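Local coordinates for dihydrodipicolinate synthase (Bacillus clausii KSM-K16, PDB 3E96), which probably acts as a 4-hydroxy-tetrahydrodipicolinate synthase, joining pyruvate to aspartate semialdehyde in the pathway to lysine, at residues His33-Thr38 and Val75-Gly80; Leu62-Ala67 and Ile96-Ala101; Glu69-Thr74 and Val84-Gly89. All coordinates share one frame; numbering follows the deposited sequence.

All three contacts use helix 64-78 of a TIM barrel, at different points along it and with different neighbours. Interaction 3 is the deepest, its centre about 12 Å from the centre of the chain and all four touching residues buried: small aliphatic groups of the helix meet strand 83-88. Interaction 2 is also largely buried, and interaction 1 only partly; both centres lie about 17 Å from that of the chain, where the helix joins its neighbours 92-105 and 32-43. Interaction 1 is the more aromatic, with a lysine laid over a tyrosine; interaction 2 is leucine packing beside the second subunit. Interactions 1 and 3 touch through Tyr35 and Thr74, and Ile88 packs against Leu98 between interactions 2 and 3.

Interaction 1 (His33-Thr38 and Val75-Gly80); sequences HHYKET and VEYVHG
Lys36 and Tyr77 bring the two helices to their nearest backbone approach, their CA atoms 6.1 Å apart. Tyr77 starts toward the facing helix at its CB, and with CG anti to the carbonyl carbon (chi1 -61°) its ring lies against the start of the Lys36 side chain. Lys36 CB sits 3.7 Å from the ring centroid and only 6° off the ring normal, a CH-pi contact almost squarely over one face. The aliphatic chain then runs on across the same ring, its CD coming within 3.8 Å of Tyr77 CD1. Tyr35 approaches differently: its CD2 lies 4.0 Å from Tyr77 CD2, at the edge of the Tyr77 ring and near its plane, so the two aromatics touch without stacking face to face. These are the helices that follow the first two strands of a TIM barrel, packed side by side around the outside of the sheet; Trp32 and Val39 of helix 32-43 also touch Tyr77. Each phenol has a polar mate on helix 64-78, Tyr35 OH with Thr74 OG1 and Tyr77 OH with Arg73 NH1. An alanine in place of Tyr77 would strip the ring from beneath the lysine methylenes, and is likely to leave that chain freer to move and Arg73 without its phenol partner. Lys36 NZ, where the chain bends at its last torsion, forms a salt bridge with Asp40. A water donates to Tyr77 O at 3.0 Å and lies beside the same ammonium, although its spacing to NZ is too short to be trusted.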
loop_
_atom_site.group_PDB
_atom_site.type_symbol
_atom_site.label_atom_id
_atom_site.label_comp_id
_atom_site.label_asym_id
_atom_site.label_seq_id
_atom_site.Cartn_x
_atom_site.Cartn_y
_atom_site.Cartn_z
ATOM N N HIS B 33 -6.852 -9.805 -25.225
ATOM C CA HIS B 33 -8.028 -9.861 -26.080
ATOM C C HIS B 33 -9.221 -9.477 -25.214
ATOM O O HIS B 33 -10.078 -8.688 -25.621
ATOM C CB HIS B 33 -8.230 -11.270 -26.645
ATOM C CG HIS B 33 -9.434 -11.395 -27.526
ATOM N ND1 HIS B 33 -9.599 -10.642 -28.669
ATOM C CD2 HIS B 33 -10.537 -12.175 -27.426
ATOM C CE1 HIS B 33 -10.753 -10.952 -29.235
ATOM N NE2 HIS B 33 -11.341 -11.879 -28.501
ATOM N N HIS B 34 -9.272 -10.037 -24.009
ATOM C CA HIS B 34 -10.362 -9.725 -23.096
ATOM C C HIS B 34 -10.271 -8.263 -22.672
ATOM O O HIS B 34 -11.290 -7.607 -22.459
ATOM C CB HIS B 34 -10.311 -10.644 -21.874
ATOM C CG HIS B 34 -10.668 -12.067 -22.179
ATOM N ND1 HIS B 34 -10.619 -13.068 -21.233
ATOM C CD2 HIS B 34 -11.106 -12.650 -23.322
ATOM C CE1 HIS B 34 -11.015 -14.206 -21.777
ATOM N NE2 HIS B 34 -11.316 -13.980 -23.043
ATOM N N TYR B 35 -9.051 -7.750 -22.558
ATOM C CA TYR B 35 -8.871 -6.353 -22.171
ATOM C C TYR B 35 -9.465 -5.454 -23.253
ATOM O O TYR B 35 -10.155 -4.478 -22.957
ATOM C CB TYR B 35 -7.386 -6.022 -21.987
ATOM C CG TYR B 35 -7.163 -4.630 -21.437
ATOM C CD1 TYR B 35 -7.615 -4.285 -20.159
ATOM C CD2 TYR B 35 -6.540 -3.646 -22.204
ATOM C CE1 TYR B 35 -7.457 -2.993 -19.662
ATOM C CE2 TYR B 35 -6.377 -2.347 -21.720
ATOM C CZ TYR B 35 -6.841 -2.028 -20.447
ATOM O OH TYR B 35 -6.705 -0.747 -19.969
ATOM N N LYS B 36 -9.199 -5.789 -24.512
ATOM C CA LYS B 36 -9.728 -5.005 -25.623
ATOM C C LYS B 36 -11.252 -4.991 -25.576
ATOM O O LYS B 36 -11.880 -3.960 -25.824
ATOM C CB LYS B 36 -9.251 -5.585 -26.960
ATOM C CG LYS B 36 -9.890 -4.939 -28.180
ATOM C CD LYS B 36 -9.254 -5.458 -29.466
ATOM C CE LYS B 36 -10.224 -5.372 -30.636
ATOM N NZ LYS B 36 -10.762 -4.005 -30.832
ATOM N N GLU B 37 -11.842 -6.140 -25.265
ATOM C CA GLU B 37 -13.294 -6.256 -25.172
ATOM C C GLU B 37 -13.835 -5.335 -24.085
ATOM O O GLU B 37 -14.900 -4.733 -24.236
ATOM C CB GLU B 37 -13.696 -7.695 -24.846
ATOM C CG GLU B 37 -13.590 -8.660 -26.012
ATOM C CD GLU B 37 -13.777 -10.103 -25.585
ATOM O OE1 GLU B 37 -14.609 -10.356 -24.687
ATOM O OE2 GLU B 37 -13.098 -10.986 -26.155
ATOM N N THR B 38 -13.096 -5.241 -22.986
ATOM C CA THR B 38 -13.485 -4.401 -21.859
ATOM C C THR B 38 -13.387 -2.929 -22.246
ATOM O O THR B 38 -14.301 -2.143 -21.988
ATOM C CB THR B 38 -12.578 -4.671 -20.646
ATOM O OG1 THR B 38 -12.670 -6.054 -20.288
ATOM C CG2 THR B 38 -13.003 -3.819 -19.460
ATOM N N VAL B 75 -4.135 2.887 -25.166
ATOM C CA VAL B 75 -4.041 3.915 -26.194
ATOM C C VAL B 75 -4.362 3.303 -27.556
ATOM O O VAL B 75 -5.086 3.895 -28.357
ATOM C CB VAL B 75 -2.630 4.547 -26.226
ATOM C CG1 VAL B 75 -2.492 5.474 -27.429
ATOM C CG2 VAL B 75 -2.386 5.324 -24.938
ATOM N N GLU B 76 -3.845 2.103 -27.806
ATOM C CA GLU B 76 -4.089 1.433 -29.078
ATOM C C GLU B 76 -5.553 1.047 -29.258
ATOM O O GLU B 76 -6.156 1.346 -30.291
ATOM C CB GLU B 76 -3.233 0.167 -29.206
ATOM C CG GLU B 76 -3.349 -0.508 -30.579
ATOM C CD GLU B 76 -2.847 -1.943 -30.588
ATOM O OE1 GLU B 76 -1.797 -2.212 -29.973
ATOM O OE2 GLU B 76 -3.498 -2.804 -31.225
ATOM N N TYR B 77 -6.124 0.382 -28.258
ATOM C CA TYR B 77 -7.509 -0.063 -28.353
ATOM C C TYR B 77 -8.540 1.055 -28.328
ATOM O O TYR B 77 -9.624 0.907 -28.893
ATOM C CB TYR B 77 -7.823 -1.079 -27.253
ATOM C CG TYR B 77 -6.975 -2.335 -27.310
ATOM C CD1 TYR B 77 -6.597 -2.898 -28.533
ATOM C CD2 TYR B 77 -6.560 -2.968 -26.142
ATOM C CE1 TYR B 77 -5.821 -4.059 -28.585
ATOM C CE2 TYR B 77 -5.790 -4.126 -26.182
ATOM C CZ TYR B 77 -5.421 -4.666 -27.403
ATOM O OH TYR B 77 -4.641 -5.800 -27.434
ATOM N N VAL B 78 -8.208 2.164 -27.673
ATOM C CA VAL B 78 -9.114 3.307 -27.588
ATOM C C VAL B 78 -9.036 4.147 -28.862
ATOM O O VAL B 78 -10.049 4.633 -29.362
ATOM C CB VAL B 78 -8.763 4.213 -26.380
ATOM C CG1 VAL B 78 -9.555 5.511 -26.448
ATOM C CG2 VAL B 78 -9.067 3.484 -25.074
ATOM N N HIS B 79 -7.820 4.295 -29.374
ATOM C CA HIS B 79 -7.539 5.079 -30.572
ATOM C C HIS B 79 -8.390 6.337 -30.743
ATOM O O HIS B 79 -9.161 6.459 -31.696
ATOM C CB HIS B 79 -7.626 4.197 -31.830
ATOM C CG HIS B 79 -8.932 3.488 -32.003
ATOM N ND1 HIS B 79 -10.120 4.153 -32.223
ATOM C CD2 HIS B 79 -9.233 2.168 -32.017
ATOM C CE1 HIS B 79 -11.094 3.273 -32.366
ATOM N NE2 HIS B 79 -10.584 2.062 -32.245
ATOM N N GLY B 80 -8.241 7.267 -29.803
ATOM C CA GLY B 80 -8.957 8.532 -29.867
ATOM C C GLY B 80 -10.402 8.609 -29.407
ATOM O O GLY B 80 -10.940 9.710 -29.287
HETATM O O HOH W 1 -10.547 -1.813 -29.877
#

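Interaction 2 (Leu62-Ala67 and Ile96-Ala101); sequences LSLEEA and IELGNA
Leu64 and Leu98 meet where two successive outer helices of the TIM barrel, 64-78 and 92-105, run side by side. Their side chains cross at about a right angle, and Leu64 CD2 comes to 4.2 Å from Leu98 CD1. The other methyl of the branch works on the helix itself: Leu98 CD2 lies 4.0 Å from the backbone Leu64 O and 4.2 Å from Ala67 CB, one turn further along. Leu98 thus spreads its fork over one turn of the facing helix, with one prong on a leucine methyl and the other against the backbone and a small alanine. Its CG stands anti to the carbonyl carbon (chi1 -74°), which directs the branch point at the facing helix. Lys68 touches Leu98 and forms a salt bridge with Glu97, tying the same two helices together by charge, while Tyr90 packs on Leu64. Leu64 also packs against Leu64 of the second subunit, so this residue serves both the barrel and the dimer interface. Behind the contact, the start of helix 64-78 is fixed by a capping box. Ser63 is the N-cap, and its OG accepts from Glu66 N at 3.0 Å. Glu66 returns the bond through its carboxylate, which is also held by a salt bridge from OE2 to Arg279. That return bond is nearly straight, at 167°, with Ser63 N donating to the anti lone pair of Glu66 OE1 over 3.0 Å.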
loop_
_atom_site.group_PDB
_atom_site.type_symbol
_atom_site.label_atom_id
_atom_site.label_comp_id
_atom_site.label_asym_id
_atom_site.label_seq_id
_atom_site.Cartn_x
_atom_site.Cartn_y
_atom_site.Cartn_z
ATOM N N LEU B 62 0.132 -5.735 -10.732
ATOM C CA LEU B 62 0.864 -5.741 -11.998
ATOM C C LEU B 62 2.336 -5.410 -11.789
ATOM O O LEU B 62 2.689 -4.651 -10.889
ATOM C CB LEU B 62 0.282 -4.695 -12.959
ATOM C CG LEU B 62 -1.216 -4.695 -13.278
ATOM C CD1 LEU B 62 -1.538 -3.470 -14.132
ATOM C CD2 LEU B 62 -1.601 -5.974 -14.002
ATOM N N SER B 63 3.200 -5.983 -12.619
ATOM C CA SER B 63 4.618 -5.662 -12.527
ATOM C C SER B 63 4.707 -4.283 -13.180
ATOM O O SER B 63 3.752 -3.840 -13.825
ATOM C CB SER B 63 5.450 -6.661 -13.325
ATOM O OG SER B 63 5.156 -6.555 -14.706
ATOM N N LEU B 64 5.833 -3.598 -13.014
ATOM C CA LEU B 64 5.989 -2.278 -13.617
ATOM C C LEU B 64 5.854 -2.361 -15.132
ATOM O O LEU B 64 5.274 -1.478 -15.762
ATOM C CB LEU B 64 7.353 -1.678 -13.262
ATOM C CG LEU B 64 7.580 -1.251 -11.811
ATOM C CD1 LEU B 64 8.965 -0.606 -11.684
ATOM C CD2 LEU B 64 6.491 -0.260 -11.389
ATOM N N GLU B 65 6.396 -3.424 -15.716
ATOM C CA GLU B 65 6.328 -3.603 -17.161
ATOM C C GLU B 65 4.893 -3.869 -17.621
ATOM O O GLU B 65 4.478 -3.392 -18.677
ATOM C CB GLU B 65 7.255 -4.750 -17.588
ATOM C CG GLU B 65 7.300 -5.020 -19.091
ATOM C CD GLU B 65 7.616 -3.778 -19.911
ATOM O OE1 GLU B 65 8.489 -2.985 -19.495
ATOM O OE2 GLU B 65 6.994 -3.603 -20.982
ATOM N N GLU B 66 4.134 -4.632 -16.839
ATOM C CA GLU B 66 2.750 -4.909 -17.202
ATOM C C GLU B 66 1.920 -3.632 -17.115
ATOM O O GLU B 66 1.002 -3.423 -17.911
ATOM C CB GLU B 66 2.145 -5.969 -16.281
ATOM C CG GLU B 66 2.649 -7.374 -16.521
ATOM C CD GLU B 66 2.002 -8.370 -15.580
ATOM O OE1 GLU B 66 1.958 -8.091 -14.364
ATOM O OE2 GLU B 66 1.542 -9.429 -16.050
ATOM N N ALA B 67 2.240 -2.780 -16.142
ATOM C CA ALA B 67 1.520 -1.520 -15.977
ATOM C C ALA B 67 1.763 -0.639 -17.202
ATOM O O ALA B 67 0.831 -0.053 -17.749
ATOM C CB ALA B 67 1.990 -0.803 -14.716
ATOM N N ILE B 96 7.562 8.741 -11.582
ATOM C CA ILE B 96 7.995 9.581 -12.688
ATOM C C ILE B 96 8.324 8.725 -13.909
ATOM O O ILE B 96 8.041 9.118 -15.039
ATOM C CB ILE B 96 9.216 10.439 -12.280
ATOM C CG1 ILE B 96 8.791 11.432 -11.192
ATOM C CG2 ILE B 96 9.768 11.192 -13.494
ATOM C CD1 ILE B 96 9.945 12.156 -10.517
ATOM N N GLU B 97 8.912 7.553 -13.676
ATOM C CA GLU B 97 9.248 6.637 -14.766
ATOM C C GLU B 97 7.963 6.171 -15.449
ATOM O O GLU B 97 7.862 6.174 -16.679
ATOM C CB GLU B 97 10.008 5.417 -14.231
ATOM C CG GLU B 97 10.401 4.410 -15.307
ATOM C CD GLU B 97 11.141 3.207 -14.746
ATOM O OE1 GLU B 97 12.117 3.405 -13.991
ATOM O OE2 GLU B 97 10.757 2.063 -15.065
ATOM N N LEU B 98 6.982 5.769 -14.646
ATOM C CA LEU B 98 5.699 5.317 -15.182
ATOM C C LEU B 98 4.989 6.463 -15.896
ATOM O O LEU B 98 4.367 6.265 -16.937
ATOM C CB LEU B 98 4.804 4.780 -14.057
ATOM C CG LEU B 98 5.135 3.413 -13.452
ATOM C CD1 LEU B 98 4.328 3.227 -12.169
ATOM C CD2 LEU B 98 4.813 2.308 -14.448
ATOM N N GLY B 99 5.080 7.662 -15.326
ATOM C CA GLY B 99 4.444 8.824 -15.926
ATOM C C GLY B 99 5.038 9.167 -17.284
ATOM O O GLY B 99 4.313 9.430 -18.244
ATOM N N ASN B 100 6.363 9.174 -17.364
ATOM C CA ASN B 100 7.038 9.477 -18.619
ATOM C C ASN B 100 6.736 8.399 -19.661
ATOM O O ASN B 100 6.663 8.682 -20.858
ATOM C CB ASN B 100 8.545 9.598 -18.380
ATOM C CG ASN B 100 8.939 10.967 -17.861
ATOM O OD1 ASN B 100 9.906 11.110 -17.111
ATOM N ND2 ASN B 100 8.199 11.986 -18.271
ATOM N N ALA B 101 6.544 7.166 -19.201
ATOM C CA ALA B 101 6.226 6.060 -20.099
ATOM C C ALA B 101 4.825 6.265 -20.678
ATOM O O ALA B 101 4.602 6.074 -21.875
ATOM C CB ALA B 101 6.298 4.734 -19.345
#

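Interaction 3 (Glu69-Thr74 and Val84-Gly89); sequences EEVRRT and VVAGIG
With CG1 of Val71 anti to the backbone N (chi1 176°), its other methyl, CG2, stands beside that N, and both methyls close on Ala86: CG2 is 3.7 Å and CG1 3.9 Å from Ala86 CB. Thr74, one turn on, turns OG1 beside its own N (chi1 -57°), which leaves CG2 anti to that N and facing the Val84 fork, 3.9 Å from Val84 CG1. This is the helix-on-sheet packing of a beta-alpha-beta unit, strand 49-50, helix 64-78 and strand 83-88 of the barrel. Ala102 of the next helix also touches Val71 and Ala86, so Ala86 is packed on by both helices. The other branch of Thr74 is polar: OG1 donates to Glu70 O at 2.7 Å, and it also pairs with Tyr35 OH. On another side of the helix, Glu69 draws Arg72 and Arg73 into a salt-bridge network, Arg73 NE meeting the anti lone pair of Glu69 OE2 at 2.8 Å. Arg72 grips the other oxygen side-on with two nitrogens, its NE reaching Glu69 OE1 from above the carboxylate plane and its NH2 lying 2.6 Å from that OE1, nearly in line with the C-O bond.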
loop_
_atom_site.group_PDB
_atom_site.type_symbol
_atom_site.label_atom_id
_atom_site.label_comp_id
_atom_site.label_asym_id
_atom_site.label_seq_id
_atom_site.Cartn_x
_atom_site.Cartn_y
_atom_site.Cartn_z
ATOM N N GLU B 69 2.711 -1.582 -20.218
ATOM C CA GLU B 69 2.082 -2.212 -21.372
ATOM C C GLU B 69 0.572 -1.991 -21.373
ATOM O O GLU B 69 -0.031 -1.806 -22.430
ATOM C CB GLU B 69 2.389 -3.715 -21.386
ATOM C CG GLU B 69 1.784 -4.502 -22.556
ATOM C CD GLU B 69 2.369 -4.125 -23.912
ATOM O OE1 GLU B 69 3.432 -3.469 -23.946
ATOM O OE2 GLU B 69 1.767 -4.497 -24.947
ATOM N N GLU B 70 -0.050 -2.010 -20.198
ATOM C CA GLU B 70 -1.494 -1.799 -20.155
ATOM C C GLU B 70 -1.831 -0.407 -20.682
ATOM O O GLU B 70 -2.805 -0.234 -21.416
ATOM C CB GLU B 70 -2.047 -1.972 -18.736
ATOM C CG GLU B 70 -3.550 -1.686 -18.645
ATOM C CD GLU B 70 -4.184 -2.226 -17.381
ATOM O OE1 GLU B 70 -4.196 -3.464 -17.211
ATOM O OE2 GLU B 70 -4.672 -1.416 -16.560
ATOM N N VAL B 71 -1.031 0.588 -20.311
ATOM C CA VAL B 71 -1.280 1.941 -20.792
ATOM C C VAL B 71 -1.121 1.969 -22.316
ATOM O O VAL B 71 -1.954 2.541 -23.018
ATOM C CB VAL B 71 -0.317 2.966 -20.143
ATOM C CG1 VAL B 71 -0.541 4.352 -20.741
ATOM C CG2 VAL B 71 -0.562 3.018 -18.638
ATOM N N ARG B 72 -0.069 1.332 -22.827
ATOM C CA ARG B 72 0.153 1.294 -24.276
ATOM C C ARG B 72 -1.017 0.618 -24.986
ATOM O O ARG B 72 -1.523 1.128 -25.983
ATOM C CB ARG B 72 1.453 0.550 -24.611
ATOM C CG ARG B 72 2.718 1.261 -24.145
ATOM C CD ARG B 72 3.966 0.637 -24.765
ATOM N NE ARG B 72 4.271 -0.687 -24.227
ATOM C CZ ARG B 72 5.129 -0.914 -23.237
ATOM N NH1 ARG B 72 5.776 0.095 -22.662
ATOM N NH2 ARG B 72 5.356 -2.153 -22.829
ATOM N N ARG B 73 -1.435 -0.536 -24.473
ATOM C CA ARG B 73 -2.548 -1.279 -25.054
ATOM C C ARG B 73 -3.823 -0.436 -25.071
ATOM O O ARG B 73 -4.582 -0.464 -26.039
ATOM C CB ARG B 73 -2.799 -2.562 -24.253
ATOM C CG ARG B 73 -1.674 -3.593 -24.328
ATOM C CD ARG B 73 -1.903 -4.602 -25.449
ATOM N NE ARG B 73 -0.791 -5.542 -25.565
ATOM C CZ ARG B 73 -0.805 -6.637 -26.321
ATOM N NH1 ARG B 73 -1.880 -6.944 -27.034
ATOM N NH2 ARG B 73 0.263 -7.423 -26.366
ATOM N N THR B 74 -4.059 0.306 -23.991
ATOM C CA THR B 74 -5.248 1.144 -23.889
ATOM C C THR B 74 -5.262 2.208 -24.984
ATOM O O THR B 74 -6.280 2.412 -25.648
ATOM C CB THR B 74 -5.324 1.831 -22.511
ATOM O OG1 THR B 74 -5.303 0.831 -21.482
ATOM C CG2 THR B 74 -6.608 2.650 -22.390
ATOM N N VAL B 84 -7.324 9.110 -22.225
ATOM C CA VAL B 84 -6.661 8.027 -21.514
ATOM C C VAL B 84 -5.847 8.615 -20.367
ATOM O O VAL B 84 -4.917 9.384 -20.593
ATOM C CB VAL B 84 -5.723 7.241 -22.456
ATOM C CG1 VAL B 84 -4.970 6.168 -21.680
ATOM C CG2 VAL B 84 -6.536 6.607 -23.576
ATOM N N VAL B 85 -6.222 8.263 -19.142
ATOM C CA VAL B 85 -5.536 8.739 -17.948
ATOM C C VAL B 85 -4.794 7.553 -17.344
ATOM O O VAL B 85 -5.410 6.568 -16.942
ATOM C CB VAL B 85 -6.539 9.296 -16.923
ATOM C CG1 VAL B 85 -5.796 9.790 -15.682
ATOM C CG2 VAL B 85 -7.362 10.419 -17.560
ATOM N N ALA B 86 -3.469 7.651 -17.287
ATOM C CA ALA B 86 -2.648 6.563 -16.772
ATOM C C ALA B 86 -2.366 6.612 -15.273
ATOM O O ALA B 86 -1.805 7.582 -14.763
ATOM C CB ALA B 86 -1.325 6.508 -17.542
ATOM N N GLY B 87 -2.757 5.552 -14.573
ATOM C CA GLY B 87 -2.496 5.486 -13.151
ATOM C C GLY B 87 -1.013 5.226 -12.939
ATOM O O GLY B 87 -0.419 4.394 -13.636
ATOM N N ILE B 88 -0.412 5.950 -12.000
ATOM C CA ILE B 88 1.003 5.783 -11.676
ATOM C C ILE B 88 1.162 5.825 -10.157
ATOM O O ILE B 88 0.250 6.259 -9.443
ATOM C CB ILE B 88 1.887 6.891 -12.328
ATOM C CG1 ILE B 88 1.514 8.270 -11.781
ATOM C CG2 ILE B 88 1.712 6.871 -13.844
ATOM C CD1 ILE B 88 2.394 9.399 -12.337
ATOM N N GLY B 89 2.305 5.365 -9.657
ATOM C CA GLY B 89 2.513 5.359 -8.216
ATOM C C GLY B 89 3.886 4.864 -7.790
ATOM O O GLY B 89 4.820 4.876 -8.591
#